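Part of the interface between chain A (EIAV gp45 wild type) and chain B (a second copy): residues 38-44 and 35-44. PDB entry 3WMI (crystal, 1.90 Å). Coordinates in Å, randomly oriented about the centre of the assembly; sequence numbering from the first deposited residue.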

# COMPACT_ATOMS: atom_id res chain seq x y z
N ILE A 38 9.23 2.29 -11.76
CA ILE A 38 9.08 2.56 -13.19
C ILE A 38 8.80 4.03 -13.44
O ILE A 38 9.43 4.64 -14.29
CB ILE A 38 7.98 1.70 -13.82
CG1 ILE A 38 8.35 0.22 -13.75
CG2 ILE A 38 7.73 2.12 -15.25
CD1 ILE A 38 7.20 -0.71 -14.07
N LEU A 39 7.87 4.61 -12.70
CA LEU A 39 7.57 6.04 -12.83
C LEU A 39 8.83 6.86 -12.58
O LEU A 39 9.11 7.84 -13.28
CB LEU A 39 6.48 6.46 -11.85
CG LEU A 39 5.08 6.00 -12.25
CD1 LEU A 39 4.11 6.21 -11.09
CD2 LEU A 39 4.61 6.78 -13.47
N TYR A 40 9.58 6.46 -11.56
CA TYR A 40 10.79 7.17 -11.16
C TYR A 40 11.80 7.20 -12.31
O TYR A 40 12.35 8.25 -12.64
CB TYR A 40 11.37 6.52 -9.90
CG TYR A 40 12.66 7.12 -9.36
CD1 TYR A 40 12.79 8.49 -9.16
CD2 TYR A 40 13.72 6.30 -8.99
CE1 TYR A 40 13.98 9.03 -8.63
CE2 TYR A 40 14.89 6.83 -8.48
CZ TYR A 40 15.01 8.18 -8.30
OH TYR A 40 16.19 8.67 -7.78
N ALA A 41 12.03 6.04 -12.93
CA ALA A 41 12.92 5.97 -14.09
C ALA A 41 12.43 6.81 -15.27
O ALA A 41 13.22 7.48 -15.92
CB ALA A 41 13.12 4.53 -14.52
N MET A 42 11.12 6.75 -15.55
CA MET A 42 10.55 7.55 -16.63
C MET A 42 10.77 9.02 -16.35
O MET A 42 11.11 9.79 -17.24
CB MET A 42 9.05 7.27 -16.80
CG MET A 42 8.74 5.85 -17.23
SD MET A 42 7.00 5.42 -17.06
CE MET A 42 6.41 5.64 -18.74
N VAL A 43 10.57 9.41 -15.09
CA VAL A 43 10.70 10.80 -14.67
C VAL A 43 12.15 11.30 -14.79
O VAL A 43 12.40 12.41 -15.27
CB VAL A 43 10.15 10.99 -13.21
CG1 VAL A 43 10.68 12.27 -12.57
CG2 VAL A 43 8.62 10.99 -13.23
N LEU A 44 13.10 10.46 -14.37
CA LEU A 44 14.52 10.77 -14.51
C LEU A 44 14.93 10.90 -15.98
O LEU A 44 15.70 11.79 -16.35
CB LEU A 44 15.37 9.71 -13.81
CG LEU A 44 15.37 9.69 -12.28
CD1 LEU A 44 16.21 8.53 -11.74
CD2 LEU A 44 15.85 11.00 -11.68
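Chain B 35-44: QVHILYAMVL

Residues 35-44 of chain B are helical throughout: phi stays between -67° and -58°, psi between -48° and -41°, and the backbone carries i to i+4 hydrogen bonds, such as B:Val43 N to B:Leu39 O at 2.8 Å. This helix runs in nearly the same direction as helix 38-44 of chain A, with 23° between their N-to-C directions, a signed crossing angle of 23° and a closest axial approach of 10.6 Å. The register follows from the nearest CA pairs: A:Leu39 CA lies 6.8 Å from B:Tyr40 CA, and A:Val43 CA lies 6.9 Å from B:Val43 CA.

A:Leu39 has the largest area covered, 97 Å², and its CA-to-CB bond points toward chain B. In the m,t rotamer (chi1 -74°, chi2 168°) it acts as a knob in a hole formed by B:Val36, B:Leu39, B:Tyr40 and B:Val43. A:Leu39 CD1 is 4.0 Å from B:Val36 CG1 and 4.1 Å from B:Leu39 CB; A:Leu39 CD2 reaches the backbone, 3.7 Å from B:Tyr40 CA, and A:Leu39 CD2 lies 4.3 Å from B:Val43 CG2.

The CA-to-CB bond of B:Val43, which has 69 Å² covered, also points toward chain A. In rotamer t (161°) it directs its two methyls to different neighbours: B:Val43 CG1 packs 3.8 Å from A:Met42 CB, while B:Val43 CG2 meets A:Val43 CG2, also at 3.8 Å, so the same position from both copies comes into contact.

A:Met42 contributes 58 Å². The A:Met42 side chain runs roughly across the chain B helix, and A:Met42 CE lies 4.1 Å from B:Tyr40 CE1, at the ring edge near its plane, and 4.2 Å from B:Leu44 CD2. The CA-to-CB bond of B:Leu44 points away, yet the end of its side chain comes nearer. No hydrogen bond crosses between the stretches; the 320 Å² buried in total reflects apolar packing.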

# COMPACT_ATOMS: atom_id res chain seq x y z
N GLN B 35 -3.62 7.34 -7.51
CA GLN B 35 -2.57 8.35 -7.66
C GLN B 35 -1.53 7.91 -8.68
O GLN B 35 -1.06 8.72 -9.46
CB GLN B 35 -1.90 8.63 -6.32
CG GLN B 35 -2.79 9.30 -5.30
CD GLN B 35 -2.02 9.59 -4.05
OE1 GLN B 35 -1.32 8.73 -3.56
NE2 GLN B 35 -2.11 10.81 -3.56
N VAL B 36 -1.16 6.63 -8.66
CA VAL B 36 -0.18 6.10 -9.62
C VAL B 36 -0.69 6.30 -11.05
O VAL B 36 0.06 6.74 -11.94
CB VAL B 36 0.13 4.59 -9.37
CG1 VAL B 36 0.84 3.97 -10.57
CG2 VAL B 36 0.96 4.41 -8.08
N HIS B 37 -1.97 6.00 -11.27
CA HIS B 37 -2.59 6.17 -12.59
C HIS B 37 -2.49 7.62 -13.07
O HIS B 37 -2.24 7.88 -14.25
CB HIS B 37 -4.07 5.77 -12.56
CG HIS B 37 -4.32 4.32 -12.27
ND1 HIS B 37 -3.37 3.34 -12.44
CD2 HIS B 37 -5.44 3.69 -11.81
CE1 HIS B 37 -3.88 2.17 -12.10
NE2 HIS B 37 -5.13 2.35 -11.71
N ILE B 38 -2.72 8.56 -12.16
CA ILE B 38 -2.66 9.98 -12.50
C ILE B 38 -1.23 10.40 -12.84
O ILE B 38 -1.00 11.06 -13.84
CB ILE B 38 -3.20 10.87 -11.37
CG1 ILE B 38 -4.70 10.59 -11.16
CG2 ILE B 38 -2.97 12.33 -11.67
CD1 ILE B 38 -5.24 11.19 -9.88
N LEU B 39 -0.27 10.01 -12.01
CA LEU B 39 1.14 10.31 -12.29
C LEU B 39 1.54 9.74 -13.64
O LEU B 39 2.25 10.39 -14.42
CB LEU B 39 2.04 9.73 -11.20
CG LEU B 39 1.99 10.50 -9.88
CD1 LEU B 39 2.69 9.70 -8.78
CD2 LEU B 39 2.68 11.85 -10.05
N TYR B 40 1.08 8.52 -13.90
CA TYR B 40 1.43 7.82 -15.14
C TYR B 40 0.94 8.62 -16.35
O TYR B 40 1.70 8.83 -17.31
CB TYR B 40 0.83 6.40 -15.10
CG TYR B 40 1.07 5.54 -16.33
CD1 TYR B 40 2.34 5.39 -16.88
CD2 TYR B 40 0.02 4.83 -16.90
CE1 TYR B 40 2.54 4.57 -18.00
CE2 TYR B 40 0.22 4.02 -18.00
CZ TYR B 40 1.47 3.89 -18.54
OH TYR B 40 1.63 3.08 -19.64
N ALA B 41 -0.31 9.07 -16.31
CA ALA B 41 -0.85 9.90 -17.39
C ALA B 41 -0.10 11.22 -17.55
O ALA B 41 0.17 11.64 -18.67
CB ALA B 41 -2.33 10.16 -17.17
N MET B 42 0.22 11.87 -16.43
CA MET B 42 0.98 13.12 -16.48
C MET B 42 2.33 12.88 -17.13
O MET B 42 2.79 13.68 -17.94
CB MET B 42 1.17 13.71 -15.08
CG MET B 42 -0.13 14.14 -14.41
SD MET B 42 0.06 14.47 -12.65
CE MET B 42 0.18 16.25 -12.64
N VAL B 43 2.95 11.77 -16.76
CA VAL B 43 4.28 11.41 -17.26
C VAL B 43 4.26 11.12 -18.77
O VAL B 43 5.14 11.57 -19.51
CB VAL B 43 4.86 10.20 -16.45
CG1 VAL B 43 6.00 9.51 -17.21
CG2 VAL B 43 5.35 10.68 -15.08
N LEU B 44 3.24 10.39 -19.21
CA LEU B 44 3.05 10.12 -20.63
C LEU B 44 2.79 11.40 -21.43
O LEU B 44 3.33 11.57 -22.54
CB LEU B 44 1.90 9.12 -20.84
CG LEU B 44 2.13 7.67 -20.43
CD1 LEU B 44 0.86 6.83 -20.64
CD2 LEU B 44 3.29 7.03 -21.17